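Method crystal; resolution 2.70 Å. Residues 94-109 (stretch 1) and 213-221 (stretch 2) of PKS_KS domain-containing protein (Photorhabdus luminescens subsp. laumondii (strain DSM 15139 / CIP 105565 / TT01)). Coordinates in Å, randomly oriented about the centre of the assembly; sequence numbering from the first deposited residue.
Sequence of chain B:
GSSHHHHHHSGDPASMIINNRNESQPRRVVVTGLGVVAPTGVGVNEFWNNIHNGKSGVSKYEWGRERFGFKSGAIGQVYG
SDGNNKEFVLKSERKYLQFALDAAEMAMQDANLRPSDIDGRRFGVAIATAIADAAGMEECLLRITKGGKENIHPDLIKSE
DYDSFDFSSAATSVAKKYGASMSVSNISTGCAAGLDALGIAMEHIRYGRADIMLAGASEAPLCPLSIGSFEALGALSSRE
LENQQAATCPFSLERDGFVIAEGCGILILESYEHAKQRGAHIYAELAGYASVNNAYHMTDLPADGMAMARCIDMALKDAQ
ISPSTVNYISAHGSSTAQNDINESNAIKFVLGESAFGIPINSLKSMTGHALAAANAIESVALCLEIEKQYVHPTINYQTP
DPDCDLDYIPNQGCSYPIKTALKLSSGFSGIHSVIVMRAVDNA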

# COMPACT_ATOMS: atom_id res chain seq x y z
N ARG B 94 -10.11 -9.31 15.46
CA ARG B 94 -8.87 -8.48 15.40
C ARG B 94 -7.68 -9.37 15.03
O ARG B 94 -6.62 -9.25 15.67
CB ARG B 94 -8.63 -7.78 16.75
CG ARG B 94 -9.60 -6.64 17.04
CD ARG B 94 -9.18 -5.34 16.39
NE ARG B 94 -9.79 -4.17 17.03
CZ ARG B 94 -11.03 -3.74 16.81
NH1 ARG B 94 -11.83 -4.37 15.97
NH2 ARG B 94 -11.46 -2.67 17.45
N LYS B 95 -7.85 -10.23 14.02
CA LYS B 95 -6.83 -11.22 13.56
C LYS B 95 -5.59 -10.49 13.03
O LYS B 95 -4.47 -10.94 13.34
CB LYS B 95 -7.40 -12.13 12.47
CG LYS B 95 -8.28 -13.27 12.96
CD LYS B 95 -9.24 -13.78 11.89
CE LYS B 95 -9.43 -15.28 11.92
NZ LYS B 95 -10.12 -15.75 10.69
N TYR B 96 -5.79 -9.41 12.27
CA TYR B 96 -4.71 -8.58 11.65
C TYR B 96 -3.71 -8.15 12.73
O TYR B 96 -2.49 -8.31 12.51
CB TYR B 96 -5.30 -7.37 10.92
CG TYR B 96 -4.30 -6.28 10.63
CD1 TYR B 96 -3.20 -6.52 9.81
CD2 TYR B 96 -4.43 -5.02 11.18
CE1 TYR B 96 -2.27 -5.53 9.55
CE2 TYR B 96 -3.51 -4.01 10.93
CZ TYR B 96 -2.42 -4.27 10.11
OH TYR B 96 -1.51 -3.29 9.85
N LEU B 97 -4.22 -7.63 13.85
CA LEU B 97 -3.40 -7.16 15.00
C LEU B 97 -2.83 -8.38 15.76
O LEU B 97 -1.66 -8.30 16.18
CB LEU B 97 -4.26 -6.29 15.92
CG LEU B 97 -3.57 -5.67 17.13
CD1 LEU B 97 -2.25 -5.01 16.74
CD2 LEU B 97 -4.47 -4.66 17.81
N GLN B 98 -3.61 -9.45 15.90
CA GLN B 98 -3.24 -10.67 16.66
C GLN B 98 -2.03 -11.35 16.00
O GLN B 98 -1.05 -11.63 16.71
CB GLN B 98 -4.42 -11.64 16.76
CG GLN B 98 -4.23 -12.71 17.83
CD GLN B 98 -5.00 -13.98 17.53
OE1 GLN B 98 -6.21 -13.96 17.34
NE2 GLN B 98 -4.29 -15.10 17.51
N PHE B 99 -2.11 -11.61 14.68
CA PHE B 99 -1.08 -12.34 13.90
C PHE B 99 0.24 -11.56 13.92
O PHE B 99 1.31 -12.20 13.94
CB PHE B 99 -1.53 -12.58 12.46
CG PHE B 99 -2.74 -13.47 12.28
CD1 PHE B 99 -3.10 -14.40 13.25
CD2 PHE B 99 -3.49 -13.40 11.12
CE1 PHE B 99 -4.21 -15.22 13.06
CE2 PHE B 99 -4.60 -14.22 10.94
CZ PHE B 99 -4.95 -15.13 11.91
N ALA B 100 0.17 -10.22 13.90
CA ALA B 100 1.34 -9.31 13.93
C ALA B 100 2.07 -9.44 15.28
O ALA B 100 3.31 -9.56 15.26
CB ALA B 100 0.88 -7.89 13.69
N LEU B 101 1.32 -9.42 16.39
CA LEU B 101 1.87 -9.52 17.77
C LEU B 101 2.47 -10.91 18.00
O LEU B 101 3.53 -10.99 18.67
CB LEU B 101 0.77 -9.23 18.80
CG LEU B 101 0.77 -7.82 19.39
CD1 LEU B 101 0.35 -6.79 18.35
CD2 LEU B 101 -0.12 -7.73 20.61
N ASP B 102 1.83 -11.97 17.48
CA ASP B 102 2.27 -13.38 17.65
C ASP B 102 3.57 -13.61 16.88
O ASP B 102 4.51 -14.17 17.47
CB ASP B 102 1.18 -14.36 17.19
CG ASP B 102 -0.07 -14.35 18.05
OD1 ASP B 102 0.03 -13.94 19.23
OD2 ASP B 102 -1.14 -14.75 17.54
N ALA B 103 3.62 -13.19 15.61
CA ALA B 103 4.77 -13.34 14.69
C ALA B 103 5.97 -12.55 15.22
O ALA B 103 7.10 -13.08 15.18
CB ALA B 103 4.39 -12.91 13.30
N ALA B 104 5.74 -11.32 15.70
CA ALA B 104 6.76 -10.40 16.25
C ALA B 104 7.41 -11.04 17.49
O ALA B 104 8.65 -10.97 17.61
CB ALA B 104 6.15 -9.07 16.58
N GLU B 105 6.60 -11.65 18.37
CA GLU B 105 7.05 -12.32 19.61
C GLU B 105 7.99 -13.48 19.25
O GLU B 105 9.06 -13.59 19.88
CB GLU B 105 5.85 -12.80 20.43
CG GLU B 105 6.22 -13.34 21.80
CD GLU B 105 6.96 -12.37 22.70
OE1 GLU B 105 6.50 -11.21 22.82
OE2 GLU B 105 7.99 -12.77 23.28
N MET B 106 7.60 -14.30 18.27
CA MET B 106 8.37 -15.48 17.79
C MET B 106 9.68 -15.02 17.14
O MET B 106 10.72 -15.67 17.39
CB MET B 106 7.56 -16.29 16.78
CG MET B 106 6.40 -17.04 17.40
SD MET B 106 5.29 -17.76 16.18
CE MET B 106 4.36 -18.88 17.22
N ALA B 107 9.63 -13.94 16.35
CA ALA B 107 10.77 -13.39 15.58
C ALA B 107 11.83 -12.81 16.52
O ALA B 107 13.03 -13.04 16.28
CB ALA B 107 10.28 -12.36 14.59
N MET B 108 11.39 -12.08 17.56
CA MET B 108 12.29 -11.41 18.54
C MET B 108 12.95 -12.46 19.45
O MET B 108 14.12 -12.26 19.81
CB MET B 108 11.52 -10.40 19.40
CG MET B 108 11.11 -9.15 18.63
SD MET B 108 12.51 -8.06 18.26
CE MET B 108 12.77 -7.29 19.86
N GLN B 109 12.22 -13.53 19.80
CA GLN B 109 12.74 -14.66 20.62
C GLN B 109 13.73 -15.48 19.79
O GLN B 109 14.75 -15.92 20.36
CB GLN B 109 11.59 -15.53 21.14
CG GLN B 109 10.86 -14.93 22.33
CD GLN B 109 9.72 -15.78 22.82
OE1 GLN B 109 9.53 -16.92 22.38
NE2 GLN B 109 8.94 -15.24 23.74
N MET B 213 15.93 -3.73 12.82
CA MET B 213 14.67 -3.37 12.11
C MET B 213 13.74 -4.58 12.05
O MET B 213 14.13 -5.60 11.46
CB MET B 213 14.96 -2.86 10.69
CG MET B 213 13.90 -1.92 10.16
SD MET B 213 14.07 -0.24 10.81
CE MET B 213 12.57 0.51 10.17
N LEU B 214 12.55 -4.47 12.66
CA LEU B 214 11.47 -5.49 12.60
C LEU B 214 10.61 -5.20 11.36
O LEU B 214 9.87 -4.19 11.37
CB LEU B 214 10.65 -5.43 13.89
CG LEU B 214 9.69 -6.60 14.12
CD1 LEU B 214 9.60 -6.95 15.59
CD2 LEU B 214 8.30 -6.29 13.56
N ALA B 215 10.71 -6.05 10.34
CA ALA B 215 10.06 -5.87 9.02
C ALA B 215 9.18 -7.09 8.70
O ALA B 215 9.43 -8.17 9.27
CB ALA B 215 11.11 -5.66 7.96
N GLY B 216 8.19 -6.91 7.81
CA GLY B 216 7.29 -7.98 7.34
C GLY B 216 5.92 -7.44 6.96
O GLY B 216 5.84 -6.26 6.55
N ALA B 217 4.88 -8.28 7.08
CA ALA B 217 3.48 -7.93 6.77
C ALA B 217 2.51 -8.89 7.48
O ALA B 217 2.87 -10.07 7.65
CB ALA B 217 3.27 -7.94 5.28
N SER B 218 1.32 -8.40 7.79
CA SER B 218 0.21 -9.15 8.41
C SER B 218 -1.06 -8.93 7.59
O SER B 218 -1.27 -7.81 7.18
CB SER B 218 0.00 -8.73 9.82
OG SER B 218 -0.97 -9.52 10.45
N GLU B 219 -1.86 -9.98 7.35
CA GLU B 219 -3.12 -9.87 6.57
C GLU B 219 -4.21 -10.76 7.17
O GLU B 219 -3.90 -11.87 7.52
CB GLU B 219 -2.85 -10.35 5.16
CG GLU B 219 -3.79 -9.81 4.14
CD GLU B 219 -3.67 -8.32 3.95
OE1 GLU B 219 -4.64 -7.61 4.17
OE2 GLU B 219 -2.59 -7.90 3.59
N ALA B 220 -5.46 -10.27 7.24
CA ALA B 220 -6.62 -11.05 7.72
C ALA B 220 -7.82 -10.80 6.80
O ALA B 220 -8.79 -10.20 7.24
CB ALA B 220 -6.94 -10.71 9.14
N PRO B 221 -7.81 -11.29 5.55
CA PRO B 221 -8.85 -10.99 4.57
C PRO B 221 -9.94 -12.04 4.38
O PRO B 221 -10.53 -12.05 3.36
CB PRO B 221 -7.98 -10.96 3.32
CG PRO B 221 -7.04 -12.10 3.51
CD PRO B 221 -6.79 -12.16 4.99

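The one hydrogen bond that ties this helix to this strand is made to a helix backbone carbonyl: Ser 218 OG donates to Tyr 96 O at 2.8 Å. Neighbouring backbone bonds run from Phe 99 N to Lys 95 O (2.8 Å) and from Leu 101 N to Leu 97 O (3.2 Å), but none joins Ala 100 N to Tyr 96 O, so the serine serves a carbonyl at a gap in the usual ladder. With the Ser 218 chi1 at -175° (t), Ser 218 OG also lies 3.7 Å from Ala 100 N and 3.7 Å from Phe 99 CB, packed against the turn it bonds.

Two alanines and a serine lie in the close part of the contact, with Tyr 96 beside them. The axes approach to 7.2 Å, and the helix and strand run at 144° to one another, nearer antiparallel than parallel. At Ala 100 the helix presents only a methyl, whose CB sits 4.1 Å from Ser 218 CB. Two residues along from Ser 218, Ala 220 points toward the helix, and Ala 220 CB lies 3.6 Å from Tyr 96 N and 3.6 Å from Lys 95 CB.

Both aromatic rings meet the strand backbone with their edges. The Tyr 96 ring turns its edge to Ser 218 O and Glu 219 N, while Phe 99 brings its own edge to Glu 219 O, with CD2 3.9 Å from that oxygen. Glu 219 itself points CA-to-CB away from the helix, and its carboxylate is satisfied elsewhere in the structure.

Farther along, the backbones spread: CA to CA, Ala 100 and Ser 218 are 5.6 Å apart, Ala 104 and Leu 214 7.7 Å. A larger side chain fills the wider gap, Leu 214 CD1 reaching Ala 104 CB at 4.2 Å and Met 108 CG at 4.0 Å. On the strand side, Ser 218 and Ala 220 sit where the backbones are close, and Leu 214 where they are farther apart.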